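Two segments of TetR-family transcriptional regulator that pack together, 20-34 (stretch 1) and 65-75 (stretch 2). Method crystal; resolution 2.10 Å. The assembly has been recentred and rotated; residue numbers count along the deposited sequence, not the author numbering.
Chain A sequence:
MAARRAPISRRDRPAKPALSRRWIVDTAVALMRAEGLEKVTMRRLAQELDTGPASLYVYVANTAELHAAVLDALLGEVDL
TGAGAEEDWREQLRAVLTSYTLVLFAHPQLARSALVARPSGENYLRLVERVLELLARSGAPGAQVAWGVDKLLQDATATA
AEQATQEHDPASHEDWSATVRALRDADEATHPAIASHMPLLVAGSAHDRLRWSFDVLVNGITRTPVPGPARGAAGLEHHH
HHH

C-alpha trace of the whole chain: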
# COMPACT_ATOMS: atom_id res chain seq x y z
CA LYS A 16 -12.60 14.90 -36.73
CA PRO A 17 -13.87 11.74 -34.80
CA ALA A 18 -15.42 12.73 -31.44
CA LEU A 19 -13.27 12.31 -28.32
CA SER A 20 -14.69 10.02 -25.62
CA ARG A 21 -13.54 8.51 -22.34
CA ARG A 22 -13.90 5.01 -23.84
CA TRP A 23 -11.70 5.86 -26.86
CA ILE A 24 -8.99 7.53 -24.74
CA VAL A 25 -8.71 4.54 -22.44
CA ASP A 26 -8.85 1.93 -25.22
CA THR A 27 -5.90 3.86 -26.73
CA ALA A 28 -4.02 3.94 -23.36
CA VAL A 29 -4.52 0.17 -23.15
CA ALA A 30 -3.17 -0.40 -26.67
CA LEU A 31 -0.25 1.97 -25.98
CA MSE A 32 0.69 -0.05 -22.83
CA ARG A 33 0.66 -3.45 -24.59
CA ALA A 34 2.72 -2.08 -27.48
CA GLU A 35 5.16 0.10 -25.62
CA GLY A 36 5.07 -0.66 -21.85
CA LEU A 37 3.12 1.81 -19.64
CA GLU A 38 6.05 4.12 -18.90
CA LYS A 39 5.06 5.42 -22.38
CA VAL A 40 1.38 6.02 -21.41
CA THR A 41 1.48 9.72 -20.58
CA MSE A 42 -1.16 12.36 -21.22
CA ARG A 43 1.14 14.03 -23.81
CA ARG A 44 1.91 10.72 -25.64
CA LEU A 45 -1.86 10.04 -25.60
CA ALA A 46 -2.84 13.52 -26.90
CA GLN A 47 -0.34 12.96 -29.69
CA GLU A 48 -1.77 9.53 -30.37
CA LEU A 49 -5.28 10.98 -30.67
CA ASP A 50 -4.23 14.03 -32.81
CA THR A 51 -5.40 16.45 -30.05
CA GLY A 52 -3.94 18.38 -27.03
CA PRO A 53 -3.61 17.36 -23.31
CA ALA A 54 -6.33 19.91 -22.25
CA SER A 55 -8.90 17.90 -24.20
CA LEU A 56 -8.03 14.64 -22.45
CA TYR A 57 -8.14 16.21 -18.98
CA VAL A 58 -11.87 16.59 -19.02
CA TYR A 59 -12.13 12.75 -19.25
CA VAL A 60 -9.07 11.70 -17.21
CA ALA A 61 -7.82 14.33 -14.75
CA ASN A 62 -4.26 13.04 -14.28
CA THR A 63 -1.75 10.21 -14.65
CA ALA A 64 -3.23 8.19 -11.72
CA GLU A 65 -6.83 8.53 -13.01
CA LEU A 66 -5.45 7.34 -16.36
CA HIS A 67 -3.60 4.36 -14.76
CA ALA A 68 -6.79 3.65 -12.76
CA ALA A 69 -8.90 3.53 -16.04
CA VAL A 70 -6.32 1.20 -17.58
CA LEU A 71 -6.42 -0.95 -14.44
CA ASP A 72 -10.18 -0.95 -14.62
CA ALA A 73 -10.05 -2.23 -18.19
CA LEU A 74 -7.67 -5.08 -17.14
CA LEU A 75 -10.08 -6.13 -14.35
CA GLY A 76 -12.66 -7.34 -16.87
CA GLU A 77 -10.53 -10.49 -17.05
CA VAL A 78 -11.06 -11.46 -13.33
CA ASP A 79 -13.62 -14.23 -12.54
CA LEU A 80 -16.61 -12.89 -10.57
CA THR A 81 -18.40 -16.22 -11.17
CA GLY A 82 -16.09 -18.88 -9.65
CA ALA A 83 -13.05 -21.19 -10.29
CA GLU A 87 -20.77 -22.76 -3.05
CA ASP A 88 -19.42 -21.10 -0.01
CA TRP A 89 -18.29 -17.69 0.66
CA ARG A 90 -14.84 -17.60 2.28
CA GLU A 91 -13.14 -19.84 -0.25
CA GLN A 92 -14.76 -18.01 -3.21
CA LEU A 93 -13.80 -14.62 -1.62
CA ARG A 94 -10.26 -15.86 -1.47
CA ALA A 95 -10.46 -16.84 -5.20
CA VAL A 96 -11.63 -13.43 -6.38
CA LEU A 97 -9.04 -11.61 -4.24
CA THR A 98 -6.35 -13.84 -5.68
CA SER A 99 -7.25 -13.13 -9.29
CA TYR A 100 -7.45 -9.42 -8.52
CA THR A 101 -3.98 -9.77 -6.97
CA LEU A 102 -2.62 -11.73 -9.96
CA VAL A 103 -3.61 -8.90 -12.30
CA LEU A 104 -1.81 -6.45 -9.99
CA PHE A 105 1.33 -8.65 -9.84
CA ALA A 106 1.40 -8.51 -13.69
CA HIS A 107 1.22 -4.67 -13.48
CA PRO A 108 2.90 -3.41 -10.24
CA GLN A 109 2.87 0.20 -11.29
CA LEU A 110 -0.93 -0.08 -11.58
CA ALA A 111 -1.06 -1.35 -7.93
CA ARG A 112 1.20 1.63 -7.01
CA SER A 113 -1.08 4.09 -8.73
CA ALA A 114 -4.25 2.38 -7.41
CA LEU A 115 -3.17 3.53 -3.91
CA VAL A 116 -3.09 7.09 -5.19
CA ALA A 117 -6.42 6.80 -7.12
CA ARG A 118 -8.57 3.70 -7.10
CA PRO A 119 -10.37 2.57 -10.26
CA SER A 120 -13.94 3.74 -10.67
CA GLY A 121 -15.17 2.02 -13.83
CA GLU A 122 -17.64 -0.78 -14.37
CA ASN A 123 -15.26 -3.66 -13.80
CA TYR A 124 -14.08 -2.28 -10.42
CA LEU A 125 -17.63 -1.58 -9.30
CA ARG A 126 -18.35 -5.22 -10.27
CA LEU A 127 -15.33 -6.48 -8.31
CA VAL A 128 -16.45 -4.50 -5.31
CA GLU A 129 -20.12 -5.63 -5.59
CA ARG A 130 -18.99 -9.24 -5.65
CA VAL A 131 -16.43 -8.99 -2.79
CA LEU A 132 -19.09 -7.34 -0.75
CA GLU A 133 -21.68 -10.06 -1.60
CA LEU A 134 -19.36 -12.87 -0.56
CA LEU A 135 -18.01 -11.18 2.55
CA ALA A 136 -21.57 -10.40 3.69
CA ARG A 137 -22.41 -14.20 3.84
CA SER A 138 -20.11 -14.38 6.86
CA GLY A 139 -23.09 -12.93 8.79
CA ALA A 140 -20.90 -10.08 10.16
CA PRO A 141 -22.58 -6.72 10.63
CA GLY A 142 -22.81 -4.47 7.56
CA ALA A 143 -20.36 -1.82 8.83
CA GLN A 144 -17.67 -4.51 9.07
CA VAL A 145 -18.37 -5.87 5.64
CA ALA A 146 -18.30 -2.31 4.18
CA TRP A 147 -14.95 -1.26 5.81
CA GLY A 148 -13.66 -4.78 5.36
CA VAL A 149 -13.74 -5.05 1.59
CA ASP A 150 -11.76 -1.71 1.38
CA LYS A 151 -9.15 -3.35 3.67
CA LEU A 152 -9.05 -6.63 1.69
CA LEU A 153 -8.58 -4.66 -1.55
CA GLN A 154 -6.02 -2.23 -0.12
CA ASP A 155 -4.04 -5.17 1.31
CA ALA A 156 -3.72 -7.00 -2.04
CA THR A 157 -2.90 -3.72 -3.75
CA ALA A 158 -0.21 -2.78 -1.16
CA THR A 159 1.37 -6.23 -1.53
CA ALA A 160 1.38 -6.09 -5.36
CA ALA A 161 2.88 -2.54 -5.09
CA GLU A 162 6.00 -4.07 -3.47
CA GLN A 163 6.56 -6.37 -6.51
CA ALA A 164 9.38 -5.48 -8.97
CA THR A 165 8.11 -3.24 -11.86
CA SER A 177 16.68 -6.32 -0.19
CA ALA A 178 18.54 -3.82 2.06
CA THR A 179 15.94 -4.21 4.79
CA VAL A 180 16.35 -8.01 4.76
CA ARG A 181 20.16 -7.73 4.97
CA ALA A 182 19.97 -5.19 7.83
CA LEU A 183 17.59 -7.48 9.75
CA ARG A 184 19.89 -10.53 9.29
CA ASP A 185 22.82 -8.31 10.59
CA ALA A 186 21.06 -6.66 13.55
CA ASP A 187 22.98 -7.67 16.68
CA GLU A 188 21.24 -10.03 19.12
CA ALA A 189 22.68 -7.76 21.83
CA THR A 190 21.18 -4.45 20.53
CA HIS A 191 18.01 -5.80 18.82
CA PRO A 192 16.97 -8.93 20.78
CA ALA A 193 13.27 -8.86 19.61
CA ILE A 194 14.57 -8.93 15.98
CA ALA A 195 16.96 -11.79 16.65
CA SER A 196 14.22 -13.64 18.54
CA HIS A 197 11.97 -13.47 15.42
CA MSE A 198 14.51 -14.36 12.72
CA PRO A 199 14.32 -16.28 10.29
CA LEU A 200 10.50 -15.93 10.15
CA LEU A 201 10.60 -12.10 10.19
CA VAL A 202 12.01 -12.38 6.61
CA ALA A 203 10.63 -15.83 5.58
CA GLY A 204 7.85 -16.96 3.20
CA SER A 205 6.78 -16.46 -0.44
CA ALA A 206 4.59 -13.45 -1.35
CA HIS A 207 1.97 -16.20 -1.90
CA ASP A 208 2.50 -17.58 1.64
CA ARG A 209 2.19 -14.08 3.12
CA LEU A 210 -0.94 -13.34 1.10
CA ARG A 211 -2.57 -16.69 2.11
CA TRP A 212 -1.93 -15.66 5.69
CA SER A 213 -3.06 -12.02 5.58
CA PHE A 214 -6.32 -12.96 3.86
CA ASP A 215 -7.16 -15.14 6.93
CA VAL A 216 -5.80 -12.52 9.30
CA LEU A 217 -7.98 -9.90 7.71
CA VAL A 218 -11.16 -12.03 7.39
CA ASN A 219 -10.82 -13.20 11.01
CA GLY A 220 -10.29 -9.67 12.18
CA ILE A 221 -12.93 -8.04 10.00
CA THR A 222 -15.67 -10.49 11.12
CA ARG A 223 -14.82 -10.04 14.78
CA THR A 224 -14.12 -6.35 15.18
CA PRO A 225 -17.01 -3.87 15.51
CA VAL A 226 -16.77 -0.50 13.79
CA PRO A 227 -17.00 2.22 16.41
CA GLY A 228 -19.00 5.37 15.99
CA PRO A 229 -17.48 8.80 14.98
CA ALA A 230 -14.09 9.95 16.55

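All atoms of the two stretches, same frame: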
# COMPACT_ATOMS: atom_id res chain seq x y z
N SER A 20 -13.92 10.54 -26.77
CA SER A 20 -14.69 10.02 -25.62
C SER A 20 -13.75 9.43 -24.58
O SER A 20 -12.58 9.15 -24.88
CB SER A 20 -15.72 8.98 -26.07
OG SER A 20 -15.08 7.88 -26.69
N ARG A 21 -14.27 9.22 -23.36
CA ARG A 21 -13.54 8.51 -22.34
C ARG A 21 -13.18 7.10 -22.83
O ARG A 21 -12.03 6.68 -22.71
CB ARG A 21 -14.33 8.46 -21.03
CG ARG A 21 -13.48 7.86 -19.89
CD ARG A 21 -14.04 8.01 -18.50
NE ARG A 21 -13.38 7.06 -17.60
CZ ARG A 21 -12.43 7.38 -16.72
NH1 ARG A 21 -11.88 6.45 -15.94
NH2 ARG A 21 -12.04 8.62 -16.60
N ARG A 22 -14.16 6.38 -23.40
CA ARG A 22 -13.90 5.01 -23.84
C ARG A 22 -12.72 4.97 -24.83
O ARG A 22 -11.87 4.10 -24.75
CB ARG A 22 -15.14 4.41 -24.50
CG ARG A 22 -14.85 2.98 -25.08
CD ARG A 22 -15.78 2.55 -26.23
NE ARG A 22 -15.74 3.49 -27.33
CZ ARG A 22 -14.79 3.52 -28.27
NH1 ARG A 22 -13.77 2.65 -28.25
NH2 ARG A 22 -14.87 4.44 -29.21
N TRP A 23 -12.72 5.88 -25.81
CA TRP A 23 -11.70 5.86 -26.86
C TRP A 23 -10.31 6.14 -26.30
O TRP A 23 -9.33 5.46 -26.63
CB TRP A 23 -12.05 6.86 -27.98
CG TRP A 23 -11.07 6.93 -29.17
CD1 TRP A 23 -10.17 5.96 -29.61
CD2 TRP A 23 -10.93 8.04 -30.05
NE1 TRP A 23 -9.49 6.43 -30.71
CE2 TRP A 23 -9.93 7.70 -31.00
CE3 TRP A 23 -11.57 9.29 -30.14
CZ2 TRP A 23 -9.57 8.58 -32.04
CZ3 TRP A 23 -11.20 10.16 -31.20
CH2 TRP A 23 -10.21 9.78 -32.12
N ILE A 24 -10.25 7.15 -25.45
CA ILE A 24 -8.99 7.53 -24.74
C ILE A 24 -8.40 6.38 -23.98
O ILE A 24 -7.16 6.09 -24.07
CB ILE A 24 -9.28 8.71 -23.79
CG1 ILE A 24 -9.63 9.94 -24.62
CG2 ILE A 24 -8.09 8.94 -22.78
CD1 ILE A 24 -10.38 11.04 -23.84
N VAL A 25 -9.25 5.64 -23.26
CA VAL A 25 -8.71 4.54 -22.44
C VAL A 25 -8.36 3.34 -23.26
O VAL A 25 -7.35 2.67 -22.99
CB VAL A 25 -9.41 4.31 -20.96
CG1 VAL A 25 -10.57 5.22 -20.65
CG2 VAL A 25 -9.65 2.85 -20.58
N ASP A 26 -9.14 3.09 -24.33
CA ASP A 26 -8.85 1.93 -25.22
C ASP A 26 -7.49 2.17 -25.86
O ASP A 26 -6.74 1.22 -26.07
CB ASP A 26 -9.96 1.69 -26.32
CG ASP A 26 -11.33 1.15 -25.73
OD1 ASP A 26 -11.38 0.82 -24.48
OD2 ASP A 26 -12.34 1.02 -26.51
N THR A 27 -7.20 3.43 -26.18
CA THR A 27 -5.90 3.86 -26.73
C THR A 27 -4.75 3.69 -25.71
O THR A 27 -3.68 3.14 -26.05
CB THR A 27 -5.97 5.35 -27.20
OG1 THR A 27 -7.03 5.49 -28.14
CG2 THR A 27 -4.71 5.77 -27.90
N ALA A 28 -4.97 4.17 -24.47
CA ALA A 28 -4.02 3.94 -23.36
C ALA A 28 -3.70 2.46 -23.23
O ALA A 28 -2.55 2.12 -23.05
CB ALA A 28 -4.58 4.48 -22.05
N VAL A 29 -4.72 1.60 -23.32
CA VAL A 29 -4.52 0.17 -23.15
C VAL A 29 -3.63 -0.35 -24.25
O VAL A 29 -2.68 -1.13 -23.98
CB VAL A 29 -5.87 -0.61 -23.16
CG1 VAL A 29 -5.60 -2.15 -23.20
CG2 VAL A 29 -6.72 -0.30 -21.89
N ALA A 30 -3.95 0.01 -25.50
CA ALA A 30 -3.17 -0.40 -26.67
C ALA A 30 -1.76 0.13 -26.58
O ALA A 30 -0.84 -0.60 -26.82
CB ALA A 30 -3.88 0.09 -28.02
N LEU A 31 -1.59 1.40 -26.22
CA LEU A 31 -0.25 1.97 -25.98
C LEU A 31 0.61 1.19 -24.94
O LEU A 31 1.81 0.96 -25.18
CB LEU A 31 -0.36 3.42 -25.57
CG LEU A 31 0.88 4.27 -25.65
CD1 LEU A 31 1.55 4.12 -27.03
CD2 LEU A 31 0.42 5.68 -25.40
N MSE A 32 -0.01 0.73 -23.84
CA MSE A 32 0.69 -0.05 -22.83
C MSE A 32 1.20 -1.41 -23.34
O MSE A 32 2.34 -1.76 -23.12
CB MSE A 32 -0.20 -0.28 -21.61
CG MSE A 32 0.26 -1.49 -20.74
SE MSE A 32 -0.99 -1.80 -19.35
CE MSE A 32 -1.68 -3.44 -20.24
N ARG A 33 0.32 -2.18 -23.97
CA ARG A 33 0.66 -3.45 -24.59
C ARG A 33 1.77 -3.38 -25.67
O ARG A 33 2.54 -4.32 -25.84
CB ARG A 33 -0.60 -3.99 -25.26
CG ARG A 33 -1.80 -3.98 -24.39
CD ARG A 33 -2.10 -5.36 -24.00
NE ARG A 33 -3.41 -5.51 -23.40
CZ ARG A 33 -3.63 -6.07 -22.21
NH1 ARG A 33 -2.59 -6.50 -21.45
NH2 ARG A 33 -4.90 -6.20 -21.78
N ALA A 34 1.81 -2.26 -26.39
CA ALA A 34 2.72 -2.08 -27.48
C ALA A 34 4.04 -1.51 -27.01
O ALA A 34 5.11 -1.80 -27.57
CB ALA A 34 2.07 -1.12 -28.53
N GLU A 65 -5.50 8.78 -12.45
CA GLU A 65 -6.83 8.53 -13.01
C GLU A 65 -6.75 7.74 -14.31
O GLU A 65 -7.57 6.85 -14.57
CB GLU A 65 -7.65 9.81 -13.21
CG GLU A 65 -8.15 10.49 -11.88
CD GLU A 65 -9.07 9.61 -10.99
OE1 GLU A 65 -9.67 8.63 -11.51
OE2 GLU A 65 -9.22 9.90 -9.76
N LEU A 66 -5.71 8.02 -15.08
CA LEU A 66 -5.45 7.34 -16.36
C LEU A 66 -4.97 5.90 -16.08
O LEU A 66 -5.44 4.94 -16.72
CB LEU A 66 -4.39 8.11 -17.18
CG LEU A 66 -3.84 7.45 -18.47
CD1 LEU A 66 -5.00 7.41 -19.54
CD2 LEU A 66 -2.57 8.20 -19.03
N HIS A 67 -4.01 5.74 -15.13
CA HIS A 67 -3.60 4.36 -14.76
C HIS A 67 -4.78 3.60 -14.18
O HIS A 67 -4.96 2.44 -14.48
CB HIS A 67 -2.41 4.31 -13.81
CG HIS A 67 -1.13 4.79 -14.42
ND1 HIS A 67 0.03 4.97 -13.68
CD2 HIS A 67 -0.82 5.15 -15.69
CE1 HIS A 67 0.99 5.41 -14.48
NE2 HIS A 67 0.49 5.54 -15.70
N ALA A 68 -5.59 4.28 -13.37
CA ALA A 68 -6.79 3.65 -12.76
C ALA A 68 -7.78 3.10 -13.84
O ALA A 68 -8.27 1.95 -13.73
CB ALA A 68 -7.48 4.58 -11.84
N ALA A 69 -8.11 3.93 -14.83
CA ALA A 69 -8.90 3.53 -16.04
C ALA A 69 -8.28 2.34 -16.77
O ALA A 69 -8.96 1.41 -17.14
CB ALA A 69 -9.00 4.73 -16.98
N VAL A 70 -6.97 2.36 -16.96
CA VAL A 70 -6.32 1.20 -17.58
C VAL A 70 -6.42 -0.01 -16.67
O VAL A 70 -6.54 -1.17 -17.14
CB VAL A 70 -4.84 1.49 -17.88
CG1 VAL A 70 -4.13 0.25 -18.35
CG2 VAL A 70 -4.73 2.66 -18.96
N LEU A 71 -6.27 0.20 -15.36
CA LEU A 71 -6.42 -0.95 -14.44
C LEU A 71 -7.82 -1.43 -14.51
O LEU A 71 -8.05 -2.65 -14.58
CB LEU A 71 -6.03 -0.61 -12.98
CG LEU A 71 -6.17 -1.76 -11.98
CD1 LEU A 71 -5.34 -2.94 -12.43
CD2 LEU A 71 -5.75 -1.25 -10.58
N ASP A 72 -8.78 -0.51 -14.49
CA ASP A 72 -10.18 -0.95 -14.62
C ASP A 72 -10.43 -1.86 -15.82
O ASP A 72 -10.96 -2.97 -15.69
CB ASP A 72 -11.15 0.20 -14.57
CG ASP A 72 -12.59 -0.27 -14.34
OD1 ASP A 72 -13.14 -0.88 -15.27
OD2 ASP A 72 -13.20 -0.01 -13.28
N ALA A 73 -9.97 -1.43 -16.99
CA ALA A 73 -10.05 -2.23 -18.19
C ALA A 73 -9.55 -3.66 -17.94
O ALA A 73 -10.23 -4.63 -18.27
CB ALA A 73 -9.21 -1.56 -19.33
N LEU A 74 -8.36 -3.77 -17.33
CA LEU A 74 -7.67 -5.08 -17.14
C LEU A 74 -8.39 -6.01 -16.15
O LEU A 74 -8.19 -7.23 -16.14
CB LEU A 74 -6.21 -4.84 -16.70
CG LEU A 74 -5.29 -4.19 -17.75
CD1 LEU A 74 -4.20 -3.40 -17.11
CD2 LEU A 74 -4.65 -5.25 -18.67
N LEU A 75 -9.28 -5.42 -15.37
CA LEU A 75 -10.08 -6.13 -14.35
C LEU A 75 -11.33 -6.79 -14.91
O LEU A 75 -12.08 -7.43 -14.16
CB LEU A 75 -10.49 -5.16 -13.21
CG LEU A 75 -9.62 -5.09 -11.95
CD1 LEU A 75 -8.24 -5.63 -12.16
CD2 LEU A 75 -9.58 -3.69 -11.36
O HOH W 1 -9.93 6.08 -13.87

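The contact joins two helices, 21-34 and 65-74, whose axes approach to 9.3 Å and whose N-to-C directions differ by 81°. At nearly a right angle, two helices can stay close only near their crossing point, and the modest 479 Å² buried between the stretches, both sides summed, fits such a crossing. The nearest CA atoms are V29 CA and V70 CA, 5.9 Å apart. No hydrogen bond passes directly between the stretches, so the analysis rests mainly on apolar distances, and the three residues with the most covered surface, V70, L74 and A69, organise it.

V70 has the largest covered area, 63 Å². Its CA-to-CB bond points sideways to the first helix, and with chi1 at 172° (t) one methyl meets A28 and the other M32. V70 CG2 lies 3.6 Å from A28 CB, whereas V70 CG1 lies 3.9 Å from M32 SE. V29 CG2 is at similar range from both methyls, 4.4 Å from V70 CG1 and 4.6 Å from V70 CG2. A28 and M32 are one helical turn apart, as the backbone bond from M32 N to A28 O at 3.0 Å confirms, and both direct CA-to-CB toward the second helix. V70 therefore bridges successive turns of one face. A28 also receives L66, one turn before V70: A28 CB is 3.9 Å from L66 CD1, and although L66 sets out sideways, the end of its side chain comes nearer.

L74 follows with 58 Å², one turn beyond V70. It too starts sideways, and its end comes nearer, with chi1 at -67° (m) and chi2 at 152° (t). L74 CD2 makes the closest approach to each of its two neighbours, 3.8 Å to M32 CE and 3.3 Å to R33 NH2, and L74 CD1 is also near M32 CE, at 4.0 Å. M32, a selenomethionine, thus touches both V70 and L74, and its selenium borders the leucine as well as the valine, with M32 SE 4.2 Å from L74 CD1. The R33 guanidinium meets L74 CD2 obliquely.

A69 has 50 Å² covered; its CA-to-CB bond points toward the first helix, and its backbone O is in contact too. A69 CB stands 4.0 Å from V25 CB, while V25 CG2 is 3.8 Å from A69 O, so the valine packs on backbone as well as on the methyl. V25 has an unusual chi1 of 3°, between wells. On A69 CB also rests R21 NH1, at 3.5 Å and again oblique. The extended R21 side chain, t at chi1, chi2 and chi3, carries this end nearer although its CA-to-CB bond points sideways.

The polar link runs through a water. R21 NH1 donates to water 1 O at 2.9 Å, and that water donates to E65 O at 2.6 Å, joining the first helix to the backbone of the second. One turn after A69, A73 adds a smaller contact: A73 CB is 3.8 Å from V29 CG2, adding to the apolar packing round V29.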